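Local coordinates for cycloserine biosynthesis protein DcsG (Streptomyces lavendulae, PDB 6JIL) that catalyses the ATP- and magnesium-dependent ring closure of O-ureido-D-serine that yields the antibiotic D-cycloserine, at residues F66-F69 with C70-S74; T77-I80 with T81-L85; W57-A60 with E61-E65; E24-T28 with V29-A33; A225-D228 with Q229-V232. All blocks are in the same frame, centred on the assembly; numbering follows the deposited sequence.

Overall arrangement
Contacts 3, 1 and 2 follow one another along the chain through and just beyond the beta-alpha-beta unit of strand 50-55, helix 63-76 and strand 78-79. Contact 3 leads into the helix, contact 1 spans its middle, and contact 2 enters helix 83-89. Phe66 packs on Trp59 between contacts 1 and 3 (centres about 12 Å apart), Met83 on Cys70 between contacts 1 and 2 (about 10 Å). The Trp59 side chain lies about 7 Å from bound ADP and magnesium. Contact 4 ends helix 19-28, far from these sites. Contact 5 caps helix 227-244, about 34 Å from contact 1 between centres; its Ala225 side chain is about 10 Å from that of Arg254, a probable active-site residue.

Contact 1: residues F66-F69 with C70-S74; sequences FLAF and CERVS
Phe66, Phe69, Cys70 and Val73 form two successive i to i+4 pairs along helix 63-76, the connecting helix of the beta-alpha-beta unit formed with strands 50-55 and 78-79. Four consecutive i to i+4 backbone bonds run from Cys70 N, Glu71 N, Arg72 N and Val73 N to the carbonyls of Phe66 to Phe69. On the buried side, the Cys70 sulfur lies over one face of the Phe66 ring, a sulfur-aromatic contact with SG 3.6 Å from the ring centroid. It is shifted toward the CE2 and CZ side, and its distance to Phe66 CE2 is 3.3 Å. With Phe66 chi1 at -179°, CG trans to the amide nitrogen, the ring lies beneath this sulfur one turn later. The next pair repeats the spacing with a methyl group: Val73 CG2 sits over a face of the Phe69 ring, 3.6 Å from its centroid, in a CH-pi contact.

On the outer side Arg72 folds back along the helix. Its guanidinium turns one face to Phe69 CA, while NH2 lies near the plane of the Phe69 ring, beyond its edge, 4.0 Å from Phe69 CB, and NH1 lies 3.7 Å from Ala68 CB. Arg72 NE donates to a bound tartrate, probably from the crystallisation liquor. Trp45 and Trp38 meet Phe69 and Phe66, respectively, edge-to-face, and Phe53 of strand 50-55 touches Phe69 and Cys70. Sulfur and methyl groups thus give the aromatic faces apolar or polarisable partners within the buried side of the helix, while the arginine keeps its charge at the exposed side.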
loop_
_atom_site.group_PDB
_atom_site.type_symbol
_atom_site.label_atom_id
_atom_site.label_comp_id
_atom_site.label_asym_id
_atom_site.label_seq_id
_atom_site.Cartn_x
_atom_site.Cartn_y
_atom_site.Cartn_z
ATOM N N PHE A 66 -15.436 -0.286 -3.833
ATOM C CA PHE A 66 -14.613 0.917 -3.820
ATOM C C PHE A 66 -14.130 1.268 -5.223
ATOM O O PHE A 66 -14.102 2.443 -5.604
ATOM C CB PHE A 66 -13.402 0.741 -2.895
ATOM C CG PHE A 66 -12.519 1.957 -2.831
ATOM C CD1 PHE A 66 -12.956 3.118 -2.203
ATOM C CD2 PHE A 66 -11.278 1.966 -3.452
ATOM C CE1 PHE A 66 -12.173 4.266 -2.201
ATOM C CE2 PHE A 66 -10.488 3.113 -3.453
ATOM C CZ PHE A 66 -10.935 4.262 -2.830
ATOM N N LEU A 67 -13.741 0.250 -5.983
ATOM C CA LEU A 67 -13.276 0.459 -7.346
ATOM C C LEU A 67 -14.408 1.067 -8.173
ATOM O O LEU A 67 -14.172 1.939 -9.009
ATOM C CB LEU A 67 -12.821 -0.867 -7.964
ATOM C CG LEU A 67 -11.374 -1.301 -7.712
ATOM C CD1 LEU A 67 -11.088 -1.278 -6.235
ATOM C CD2 LEU A 67 -11.125 -2.704 -8.273
ATOM N N ALA A 68 -15.636 0.615 -7.930
ATOM C CA ALA A 68 -16.800 1.126 -8.651
ATOM C C ALA A 68 -17.025 2.588 -8.274
ATOM O O ALA A 68 -17.375 3.421 -9.114
ATOM C CB ALA A 68 -18.039 0.293 -8.311
ATOM N N PHE A 69 -16.816 2.887 -6.997
ATOM C CA PHE A 69 -16.978 4.239 -6.488
ATOM C C PHE A 69 -15.996 5.153 -7.204
ATOM O O PHE A 69 -16.374 6.185 -7.738
ATOM C CB PHE A 69 -16.714 4.268 -4.981
ATOM C CG PHE A 69 -16.424 5.641 -4.443
ATOM C CD1 PHE A 69 -17.446 6.554 -4.236
ATOM C CD2 PHE A 69 -15.115 6.024 -4.157
ATOM C CE1 PHE A 69 -17.170 7.840 -3.744
ATOM C CE2 PHE A 69 -14.827 7.305 -3.667
ATOM C CZ PHE A 69 -15.856 8.211 -3.461
ATOM N N CYS A 70 -14.729 4.760 -7.213
ATOM C CA CYS A 70 -13.697 5.545 -7.873
ATOM C C CYS A 70 -14.056 5.783 -9.336
ATOM O O CYS A 70 -13.958 6.906 -9.833
ATOM C CB CYS A 70 -12.349 4.828 -7.778
ATOM S SG CYS A 70 -11.738 4.630 -6.097
ATOM N N GLU A 71 -14.460 4.716 -10.021
ATOM C CA GLU A 71 -14.850 4.791 -11.421
ATOM C C GLU A 71 -15.951 5.833 -11.639
ATOM O O GLU A 71 -15.845 6.674 -12.529
ATOM C CB GLU A 71 -15.327 3.417 -11.896
ATOM C CG GLU A 71 -15.781 3.352 -13.348
ATOM C CD GLU A 71 -14.706 3.799 -14.327
ATOM O OE1 GLU A 71 -13.515 3.476 -14.112
ATOM O OE2 GLU A 71 -15.058 4.467 -15.322
ATOM N N ARG A 72 -17.003 5.783 -10.826
ATOM C CA ARG A 72 -18.107 6.736 -10.958
ATOM C C ARG A 72 -17.684 8.173 -10.660
ATOM O O ARG A 72 -18.202 9.113 -11.255
ATOM C CB ARG A 72 -19.253 6.385 -10.010
ATOM C CG ARG A 72 -20.007 5.106 -10.322
ATOM C CD ARG A 72 -21.343 5.102 -9.556
ATOM N NE ARG A 72 -21.137 5.141 -8.113
ATOM C CZ ARG A 72 -20.796 4.086 -7.380
ATOM N NH1 ARG A 72 -20.631 2.901 -7.956
ATOM N NH2 ARG A 72 -20.596 4.220 -6.075
ATOM N N VAL A 73 -16.760 8.340 -9.723
ATOM C CA VAL A 73 -16.298 9.665 -9.355
ATOM C C VAL A 73 -15.476 10.301 -10.479
ATOM O O VAL A 73 -15.537 11.509 -10.692
ATOM C CB VAL A 73 -15.453 9.608 -8.048
ATOM C CG1 VAL A 73 -14.994 11.011 -7.644
ATOM C CG2 VAL A 73 -16.277 8.983 -6.933
ATOM N N SER A 74 -14.726 9.478 -11.204
ATOM C CA SER A 74 -13.877 9.955 -12.295
ATOM C C SER A 74 -14.664 10.601 -13.427
ATOM O O SER A 74 -14.107 11.343 -14.235
ATOM C CB SER A 74 -13.065 8.802 -12.877
ATOM O OG SER A 74 -13.917 7.908 -13.569
#

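Contact 2: residues T77-I80 with T81-L85; sequences TRLI and TPMPL
Leu79 and Met83 are brought together by a tight change of direction at Ile80 and Thr81, where Ile80 adopts helical backbone angles (phi -58°) between the extended residues Leu79 and Thr81. The turn links strand 78-79, an outer strand of the four-stranded parallel sheet, to helix 83-89, with Pro82 in the N-cap position. No hydrogen bond crosses it. Instead, Arg78 and Ile80 make backbone bonds to Val51 of the adjoining strand.

Residue 83 is modelled as selenomethionine, and the bends at chi2 and chi3 bring the selenium beside Leu79 CD1, the two chains crossing at a slant. The selenium lies 4.0 Å from Leu79 CD1, and CG of the same Met83 side chain is 4.1 Å from that methyl. The terminal methyl is modelled too close to be trusted; Leu79 CD1, Met83 CE or both are misplaced, so the detail of this packing is approximate. At the turn itself, Leu79 CB packs on the backbone of Thr81, 3.5 Å from Thr81 O. Pro82 follows, its CD 3.2 Å from Ile80 O. Ile80 sends its CD1 methyl back over the centre of the Arg78 guanidinium, 4.2 Å above the plane; Arg78 NH1 donates to Arg296 O.

Val73 and Ser74 of helix 63-76 touch Leu79, and Cys70 and Glu71 touch Met83, so the pair is packed beneath that helix. The side-chain contact between the two segments is therefore apolar, while the polar ties of the strand end run to strand 50-55.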
loop_
_atom_site.group_PDB
_atom_site.type_symbol
_atom_site.label_atom_id
_atom_site.label_comp_id
_atom_site.label_asym_id
_atom_site.label_seq_id
_atom_site.Cartn_x
_atom_site.Cartn_y
_atom_site.Cartn_z
ATOM N N THR A 77 -15.627 14.385 -11.721
ATOM C CA THR A 77 -14.558 15.275 -11.271
ATOM C C THR A 77 -13.208 14.627 -11.503
ATOM O O THR A 77 -13.128 13.437 -11.802
ATOM C CB THR A 77 -14.684 15.622 -9.769
ATOM O OG1 THR A 77 -13.566 16.429 -9.374
ATOM C CG2 THR A 77 -14.709 14.362 -8.920
ATOM N N ARG A 78 -12.149 15.415 -11.354
ATOM C CA ARG A 78 -10.788 14.933 -11.562
ATOM C C ARG A 78 -10.175 14.169 -10.384
ATOM O O ARG A 78 -10.210 14.627 -9.239
ATOM C CB ARG A 78 -9.877 16.112 -11.917
ATOM C CG ARG A 78 -8.418 15.725 -12.056
ATOM C CD ARG A 78 -7.488 16.933 -11.994
ATOM N NE ARG A 78 -6.085 16.517 -11.971
ATOM C CZ ARG A 78 -5.057 17.348 -11.825
ATOM N NH1 ARG A 78 -5.273 18.650 -11.691
ATOM N NH2 ARG A 78 -3.814 16.877 -11.815
ATOM N N LEU A 79 -9.600 13.008 -10.669
ATOM C CA LEU A 79 -8.946 12.218 -9.628
ATOM C C LEU A 79 -7.441 12.491 -9.698
ATOM O O LEU A 79 -6.838 12.362 -10.764
ATOM C CB LEU A 79 -9.191 10.725 -9.842
ATOM C CG LEU A 79 -10.636 10.233 -9.854
ATOM C CD1 LEU A 79 -10.639 8.765 -10.212
ATOM C CD2 LEU A 79 -11.283 10.454 -8.486
ATOM N N ILE A 80 -6.838 12.884 -8.579
ATOM C CA ILE A 80 -5.399 13.142 -8.566
ATOM C C ILE A 80 -4.685 11.867 -9.016
ATOM O O ILE A 80 -3.716 11.919 -9.773
ATOM C CB ILE A 80 -4.900 13.562 -7.163
ATOM C CG1 ILE A 80 -5.553 14.888 -6.758
ATOM C CG2 ILE A 80 -3.394 13.714 -7.173
ATOM C CD1 ILE A 80 -5.357 16.004 -7.775
ATOM N N THR A 81 -5.168 10.725 -8.538
ATOM C CA THR A 81 -4.619 9.434 -8.942
ATOM C C THR A 81 -5.661 8.876 -9.907
ATOM O O THR A 81 -6.689 8.356 -9.475
ATOM C CB THR A 81 -4.461 8.461 -7.749
ATOM O OG1 THR A 81 -5.717 8.312 -7.072
ATOM C CG2 THR A 81 -3.412 8.977 -6.775
ATOM N N PRO A 82 -5.422 9.007 -11.227
ATOM C CA PRO A 82 -6.349 8.514 -12.254
ATOM C C PRO A 82 -6.603 7.018 -12.144
ATOM O O PRO A 82 -5.779 6.284 -11.603
ATOM C CB PRO A 82 -5.660 8.906 -13.561
ATOM C CG PRO A 82 -4.206 8.901 -13.190
ATOM C CD PRO A 82 -4.213 9.576 -11.850
HETATM N N MSE A 83 -7.741 6.576 -12.673
HETATM C CA MSE A 83 -8.140 5.173 -12.602
HETATM C C MSE A 83 -7.077 4.127 -12.907
HETATM O O MSE A 83 -6.914 3.177 -12.140
HETATM C CB MSE A 83 -9.380 4.943 -13.466
HETATM C CG MSE A 83 -10.611 5.618 -12.894
HETATM SE SE MSE A 83 -11.106 4.897 -11.156
HETATM C CE MSE A 83 -9.883 5.846 -10.026
ATOM N N PRO A 84 -6.339 4.273 -14.022
ATOM C CA PRO A 84 -5.319 3.254 -14.293
ATOM C C PRO A 84 -4.438 3.029 -13.061
ATOM O O PRO A 84 -4.189 1.888 -12.670
ATOM C CB PRO A 84 -4.545 3.844 -15.472
ATOM C CG PRO A 84 -5.605 4.596 -16.204
ATOM C CD PRO A 84 -6.345 5.300 -15.077
ATOM N N LEU A 85 -3.990 4.126 -12.450
ATOM C CA LEU A 85 -3.148 4.070 -11.252
ATOM C C LEU A 85 -3.901 3.404 -10.104
ATOM O O LEU A 85 -3.359 2.556 -9.406
ATOM C CB LEU A 85 -2.741 5.483 -10.811
ATOM C CG LEU A 85 -1.432 5.709 -10.036
ATOM C CD1 LEU A 85 -1.589 6.952 -9.188
ATOM C CD2 LEU A 85 -1.081 4.524 -9.163
#

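Contact 3: residues W57-A60 with E61-E65; sequences WTWA and ERQAE
Thr58 and Glu61 close the 3-10 turn 57-60 that follows strand 50-55 and leads into helix 63-76, beside the nucleotide site. Glu61 N donates to Thr58 O at 2.8 Å, approaching from well above the carbonyl plane. Arg62 N, at the N-cap position, makes only weak bonds to Thr58 O and Trp59 O.

The principal side-chain meeting is between Trp59 and Gln63. Gln63 CG lies 3.8 Å from both Trp59 CE3 and Trp59 CZ3, beside the six-membered ring of the indole and approaching it obliquely. The two side chains run at about a right angle, and the amide plane stands 66° from the ring plane. A bend at chi2 (85°) turns the Gln63 amide away from the indole and beside the Ala60 carbonyl, with CD 3.4 Å from Ala60 O. The Gln63 amide donates weakly from NE2 to Asp140 OD1.

Polar groups of the 3-10 turn are bonded to other loops: Trp59 NE1 donates to Glu274 OE2, Trp57 NE1 to Glu274 O, and Thr58 OG1 is hydrogen-bonded to Asp9 OD1. The Trp59 side chain lies about 7 Å from ADP and from a magnesium ion. On the exposed side Glu61 makes a long ion pair with Arg62, while a water donates to both Trp57 O (3.0 Å) and Glu61 OE2 (3.1 Å).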
loop_
_atom_site.group_PDB
_atom_site.type_symbol
_atom_site.label_atom_id
_atom_site.label_comp_id
_atom_site.label_asym_id
_atom_site.label_seq_id
_atom_site.Cartn_x
_atom_site.Cartn_y
_atom_site.Cartn_z
ATOM N N TRP A 57 -9.958 3.101 3.944
ATOM C CA TRP A 57 -9.390 1.788 4.189
ATOM C C TRP A 57 -10.280 0.568 4.327
ATOM O O TRP A 57 -9.771 -0.556 4.374
ATOM C CB TRP A 57 -8.395 1.880 5.345
ATOM C CG TRP A 57 -7.259 2.827 5.014
ATOM C CD1 TRP A 57 -6.710 3.052 3.776
ATOM C CD2 TRP A 57 -6.539 3.663 5.924
ATOM N NE1 TRP A 57 -5.703 3.979 3.861
ATOM C CE2 TRP A 57 -5.573 4.370 5.168
ATOM C CE3 TRP A 57 -6.613 3.886 7.303
ATOM C CZ2 TRP A 57 -4.692 5.283 5.748
ATOM C CZ3 TRP A 57 -5.733 4.798 7.882
ATOM C CH2 TRP A 57 -4.787 5.484 7.103
ATOM N N THR A 58 -11.595 0.758 4.372
ATOM C CA THR A 58 -12.463 -0.406 4.455
ATOM C C THR A 58 -12.623 -0.975 3.043
ATOM O O THR A 58 -13.360 -1.935 2.834
ATOM C CB THR A 58 -13.866 -0.070 5.044
ATOM O OG1 THR A 58 -14.514 0.924 4.243
ATOM C CG2 THR A 58 -13.732 0.427 6.467
ATOM N N TRP A 59 -11.927 -0.384 2.074
ATOM C CA TRP A 59 -12.013 -0.876 0.703
ATOM C C TRP A 59 -11.511 -2.309 0.681
ATOM O O TRP A 59 -11.887 -3.095 -0.191
ATOM C CB TRP A 59 -11.174 -0.024 -0.262
ATOM C CG TRP A 59 -9.679 -0.143 -0.084
ATOM C CD1 TRP A 59 -8.867 0.675 0.656
ATOM C CD2 TRP A 59 -8.829 -1.157 -0.632
ATOM N NE1 TRP A 59 -7.567 0.230 0.604
ATOM C CE2 TRP A 59 -7.515 -0.893 -0.177
ATOM C CE3 TRP A 59 -9.048 -2.265 -1.461
ATOM C CZ2 TRP A 59 -6.425 -1.699 -0.522
ATOM C CZ3 TRP A 59 -7.963 -3.066 -1.802
ATOM C CH2 TRP A 59 -6.669 -2.777 -1.331
ATOM N N ALA A 60 -10.659 -2.643 1.648
ATOM C CA ALA A 60 -10.103 -3.987 1.759
ATOM C C ALA A 60 -11.185 -5.014 2.072
ATOM O O ALA A 60 -10.974 -6.209 1.889
ATOM C CB ALA A 60 -9.031 -4.027 2.839
ATOM N N GLU A 61 -12.331 -4.540 2.556
ATOM C CA GLU A 61 -13.458 -5.410 2.891
ATOM C C GLU A 61 -14.438 -5.494 1.732
ATOM O O GLU A 61 -15.214 -6.441 1.638
ATOM C CB GLU A 61 -14.199 -4.885 4.118
ATOM C CG GLU A 61 -13.535 -5.221 5.421
ATOM C CD GLU A 61 -14.107 -4.423 6.563
ATOM O OE1 GLU A 61 -15.352 -4.345 6.670
ATOM O OE2 GLU A 61 -13.313 -3.875 7.360
ATOM N N ARG A 62 -14.404 -4.493 0.862
ATOM C CA ARG A 62 -15.289 -4.458 -0.292
ATOM C C ARG A 62 -14.580 -3.774 -1.457
ATOM O O ARG A 62 -14.934 -2.675 -1.875
ATOM C CB ARG A 62 -16.597 -3.742 0.067
ATOM C CG ARG A 62 -16.434 -2.514 0.948
ATOM C CD ARG A 62 -17.792 -1.947 1.345
ATOM N NE ARG A 62 -18.603 -2.917 2.079
ATOM C CZ ARG A 62 -18.347 -3.330 3.320
ATOM N NH1 ARG A 62 -17.294 -2.855 3.983
ATOM N NH2 ARG A 62 -19.143 -4.221 3.902
ATOM N N GLN A 63 -13.576 -4.462 -1.979
ATOM C CA GLN A 63 -12.762 -3.963 -3.067
ATOM C C GLN A 63 -13.555 -3.545 -4.294
ATOM O O GLN A 63 -13.443 -2.409 -4.739
ATOM C CB GLN A 63 -11.718 -5.017 -3.442
ATOM C CG GLN A 63 -10.889 -5.505 -2.252
ATOM C CD GLN A 63 -11.555 -6.637 -1.472
ATOM O OE1 GLN A 63 -12.719 -6.543 -1.078
ATOM N NE2 GLN A 63 -10.804 -7.715 -1.240
ATOM N N ALA A 64 -14.350 -4.455 -4.842
ATOM C CA ALA A 64 -15.143 -4.143 -6.025
ATOM C C ALA A 64 -15.992 -2.891 -5.824
ATOM O O ALA A 64 -16.114 -2.070 -6.736
ATOM C CB ALA A 64 -16.042 -5.329 -6.393
ATOM N N GLU A 65 -16.574 -2.752 -4.635
ATOM C CA GLU A 65 -17.417 -1.601 -4.314
ATOM C C GLU A 65 -16.649 -0.291 -4.381
ATOM O O GLU A 65 -17.152 0.698 -4.918
ATOM C CB GLU A 65 -18.030 -1.733 -2.913
ATOM C CG GLU A 65 -19.159 -2.745 -2.785
ATOM C CD GLU A 65 -18.687 -4.187 -2.848
ATOM O OE1 GLU A 65 -19.529 -5.093 -2.668
ATOM O OE2 GLU A 65 -17.482 -4.423 -3.074
HETATM O O HOH W 1 -10.712 -2.693 6.253
#

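Contact 4: residues E24-T28 with V29-A33; sequences EACRT and VGITA
Cys26 and Ile31 meet in the Schellman motif that ends helix 19-28 and releases the chain toward strand 33-37. Its two defining bonds pair the carbonyls of Cys26 and Arg27 with amides beyond the helix: Ile31 N donates to Cys26 O at 2.9 Å, and Gly30 N to Arg27 O at 3.2 Å. The second donor stands well above the carbonyl plane rather than on a lone pair. Gly30 is the C-prime residue, with the positive phi of 71° that reverses the backbone. Before it, Val29 N keeps the helical bond to Ala25 O at 3.0 Å and adds a weak one to Cys26 O, which therefore receives two amides.

Thr28 OG1 is also modelled against Ala25 O, at a separation too short to be taken literally. On the exposed flank Arg27 NH2 forms a salt bridge with Glu24 OE1 at 2.6 Å; OE1 lies in the guanidinium plane and accepts on its syn lone pair, and NE adds weaker bonds to both Glu24 oxygens.

Helix 285-296 packs on Ala25, Thr28 and Val29. Across the reversal, Ile31 places CG1 3.6 Å from Cys26 CB, while its CD1 lies 3.8 Å from Cys26 SG.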
loop_
_atom_site.group_PDB
_atom_site.type_symbol
_atom_site.label_atom_id
_atom_site.label_comp_id
_atom_site.label_asym_id
_atom_site.label_seq_id
_atom_site.Cartn_x
_atom_site.Cartn_y
_atom_site.Cartn_z
ATOM N N GLU A 24 -4.105 21.018 7.964
ATOM C CA GLU A 24 -3.432 22.263 8.302
ATOM C C GLU A 24 -2.526 22.701 7.156
ATOM O O GLU A 24 -2.487 23.882 6.798
ATOM C CB GLU A 24 -2.620 22.104 9.587
ATOM C CG GLU A 24 -3.486 22.052 10.830
ATOM C CD GLU A 24 -4.607 23.092 10.806
ATOM O OE1 GLU A 24 -5.749 22.738 10.427
ATOM O OE2 GLU A 24 -4.337 24.267 11.152
ATOM N N ALA A 25 -1.812 21.740 6.574
ATOM C CA ALA A 25 -0.917 22.010 5.453
ATOM C C ALA A 25 -1.727 22.541 4.274
ATOM O O ALA A 25 -1.295 23.462 3.577
ATOM C CB ALA A 25 -0.181 20.734 5.053
ATOM N N CYS A 26 -2.899 21.954 4.049
ATOM C CA CYS A 26 -3.759 22.397 2.956
ATOM C C CYS A 26 -4.132 23.843 3.184
ATOM O O CYS A 26 -4.168 24.643 2.251
ATOM C CB CYS A 26 -5.026 21.547 2.875
ATOM S SG CYS A 26 -4.751 19.980 2.043
ATOM N N ARG A 27 -4.404 24.159 4.445
ATOM C CA ARG A 27 -4.773 25.502 4.853
ATOM C C ARG A 27 -3.613 26.439 4.522
ATOM O O ARG A 27 -3.819 27.548 4.036
ATOM C CB ARG A 27 -5.046 25.511 6.361
ATOM C CG ARG A 27 -5.758 26.742 6.902
ATOM C CD ARG A 27 -5.693 26.768 8.434
ATOM N NE ARG A 27 -6.193 25.525 9.017
ATOM C CZ ARG A 27 -7.477 25.173 9.049
ATOM N NH1 ARG A 27 -8.399 25.978 8.539
ATOM N NH2 ARG A 27 -7.835 24.002 9.560
ATOM N N THR A 28 -2.388 25.980 4.774
ATOM C CA THR A 28 -1.214 26.798 4.514
ATOM C C THR A 28 -0.948 27.035 3.022
ATOM O O THR A 28 -0.372 28.052 2.656
ATOM C CB THR A 28 0.058 26.201 5.180
ATOM O OG1 THR A 28 0.398 24.960 4.555
ATOM C CG2 THR A 28 -0.182 25.950 6.662
ATOM N N VAL A 29 -1.357 26.116 2.155
ATOM C CA VAL A 29 -1.138 26.331 0.728
ATOM C C VAL A 29 -2.404 26.850 0.048
ATOM O O VAL A 29 -2.557 26.767 -1.165
ATOM C CB VAL A 29 -0.638 25.050 0.019
ATOM C CG1 VAL A 29 0.676 24.597 0.649
ATOM C CG2 VAL A 29 -1.680 23.959 0.095
ATOM N N GLY A 30 -3.313 27.382 0.858
ATOM C CA GLY A 30 -4.546 27.952 0.350
ATOM C C GLY A 30 -5.639 27.061 -0.211
ATOM O O GLY A 30 -6.625 27.580 -0.738
ATOM N N ILE A 31 -5.506 25.741 -0.113
ATOM C CA ILE A 31 -6.552 24.893 -0.663
ATOM C C ILE A 31 -7.615 24.491 0.354
ATOM O O ILE A 31 -7.311 24.122 1.490
ATOM C CB ILE A 31 -5.957 23.650 -1.378
ATOM C CG1 ILE A 31 -4.963 22.925 -0.484
ATOM C CG2 ILE A 31 -5.237 24.089 -2.644
ATOM C CD1 ILE A 31 -4.141 21.887 -1.240
ATOM N N THR A 32 -8.872 24.612 -0.062
ATOM C CA THR A 32 -10.009 24.281 0.781
ATOM C C THR A 32 -10.279 22.802 0.619
ATOM O O THR A 32 -10.628 22.344 -0.470
ATOM C CB THR A 32 -11.268 25.046 0.344
ATOM O OG1 THR A 32 -10.926 26.401 0.040
ATOM C CG2 THR A 32 -12.307 25.037 1.454
ATOM N N ALA A 33 -10.112 22.049 1.696
ATOM C CA ALA A 33 -10.338 20.614 1.636
ATOM C C ALA A 33 -11.520 20.187 2.489
ATOM O O ALA A 33 -11.792 20.779 3.528
ATOM C CB ALA A 33 -9.083 19.874 2.086
#

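Contact 5: residues A225-D228 with Q229-V232; sequences ADED and QRAV
Asp226 and Gln229 cap the start of helix 227-244 through a side-chain-to-backbone hydrogen bond: the Asp226 amide N donates to Gln229 OE1 at 3.1 Å. The donor lies in the plane of the amide carbonyl and on one of its lone pairs, with an N-H...O angle of 160°. Asp226 is the N-cap and Gln229 the third helical residue, so the bond fits the N3-to-N-cap half of a capping box. The Gln229 chain, extended beyond CG, runs back toward the helix start to bring OE1 there. Asp226 OD2 remains 3.6 Å from Gln229 N, but OD1 is modelled too close to the glutamine amide, which leaves the exact position of that amide doubtful.

The backbone bonds then take the regular i to i+4 pattern. Arg230 N reaches Asp226 O at 3.0 Å, followed by Ala231 N to Glu227 O and Val232 N to Asp228 O.

Apolar contact comes from the stem of Arg230, whose CG lies 3.8 Å from Ala225 CB. Both residues touch Leu189 of strand 186-192, joining the start of the helix to the five-stranded antiparallel sheet of the ATP-grasp part of the enzyme. Farther along the arginine, one guanidinium face is turned to Ala225 O, with NE 3.4 Å away at an angle unsuited to a bond.

Charges are near but not paired: Glu227 OE1 is 5.3 Å from Arg230 NH2. Three successive acidic side chains at the N-terminal end would probably interact favourably with the helix dipole, while Gln229 gives the N-cap amide a neutral acceptor.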
loop_
_atom_site.group_PDB
_atom_site.type_symbol
_atom_site.label_atom_id
_atom_site.label_comp_id
_atom_site.label_asym_id
_atom_site.label_seq_id
_atom_site.Cartn_x
_atom_site.Cartn_y
_atom_site.Cartn_z
ATOM N N ALA A 225 16.086 6.736 6.308
ATOM C CA ALA A 225 16.420 5.712 5.320
ATOM C C ALA A 225 17.797 5.970 4.732
ATOM O O ALA A 225 18.143 7.118 4.447
ATOM C CB ALA A 225 15.372 5.691 4.213
ATOM N N ASP A 226 18.585 4.913 4.552
ATOM C CA ASP A 226 19.914 5.085 3.984
ATOM C C ASP A 226 19.835 5.202 2.471
ATOM O O ASP A 226 18.759 5.050 1.884
ATOM C CB ASP A 226 20.856 3.939 4.388
ATOM C CG ASP A 226 20.281 2.568 4.108
ATOM O OD1 ASP A 226 19.435 2.105 4.901
ATOM O OD2 ASP A 226 20.671 1.945 3.099
ATOM N N GLU A 227 20.974 5.494 1.849
ATOM C CA GLU A 227 21.055 5.658 0.398
ATOM C C GLU A 227 20.452 4.506 -0.391
ATOM O O GLU A 227 19.645 4.721 -1.292
ATOM C CB GLU A 227 22.512 5.855 -0.023
ATOM C CG GLU A 227 23.059 7.222 0.327
ATOM C CD GLU A 227 24.536 7.361 0.017
ATOM O OE1 GLU A 227 25.043 8.505 0.063
ATOM O OE2 GLU A 227 25.191 6.331 -0.264
ATOM N N ASP A 228 20.847 3.288 -0.045
ATOM C CA ASP A 228 20.358 2.099 -0.726
ATOM C C ASP A 228 18.847 1.984 -0.690
ATOM O O ASP A 228 18.215 1.692 -1.706
ATOM C CB ASP A 228 20.970 0.851 -0.102
ATOM C CG ASP A 228 22.433 0.691 -0.449
ATOM O OD1 ASP A 228 23.122 -0.089 0.249
ATOM O OD2 ASP A 228 22.888 1.337 -1.424
ATOM N N GLN A 229 18.270 2.212 0.484
ATOM C CA GLN A 229 16.832 2.115 0.643
ATOM C C GLN A 229 16.130 3.165 -0.205
ATOM O O GLN A 229 15.173 2.854 -0.919
ATOM C CB GLN A 229 16.466 2.261 2.120
ATOM C CG GLN A 229 17.072 1.174 2.994
ATOM C CD GLN A 229 16.700 1.320 4.455
ATOM O OE1 GLN A 229 16.958 2.354 5.072
ATOM N NE2 GLN A 229 16.094 0.280 5.021
ATOM N N ARG A 230 16.623 4.400 -0.147
ATOM C CA ARG A 230 16.029 5.482 -0.922
ATOM C C ARG A 230 16.232 5.216 -2.403
ATOM O O ARG A 230 15.376 5.541 -3.230
ATOM C CB ARG A 230 16.649 6.820 -0.520
ATOM C CG ARG A 230 16.349 7.193 0.917
ATOM C CD ARG A 230 16.795 8.601 1.256
ATOM N NE ARG A 230 18.239 8.720 1.397
ATOM C CZ ARG A 230 18.858 9.852 1.719
ATOM N NH1 ARG A 230 18.151 10.959 1.930
ATOM N NH2 ARG A 230 20.184 9.879 1.829
ATOM N N ALA A 231 17.362 4.605 -2.735
ATOM C CA ALA A 231 17.658 4.274 -4.121
ATOM C C ALA A 231 16.655 3.240 -4.646
ATOM O O ALA A 231 16.151 3.363 -5.762
ATOM C CB ALA A 231 19.076 3.739 -4.233
ATOM N N VAL A 232 16.359 2.225 -3.840
ATOM C CA VAL A 232 15.416 1.200 -4.258
ATOM C C VAL A 232 14.006 1.784 -4.332
ATOM O O VAL A 232 13.293 1.578 -5.315
ATOM C CB VAL A 232 15.437 -0.017 -3.294
ATOM C CG1 VAL A 232 14.242 -0.918 -3.558
ATOM C CG2 VAL A 232 16.717 -0.811 -3.491
#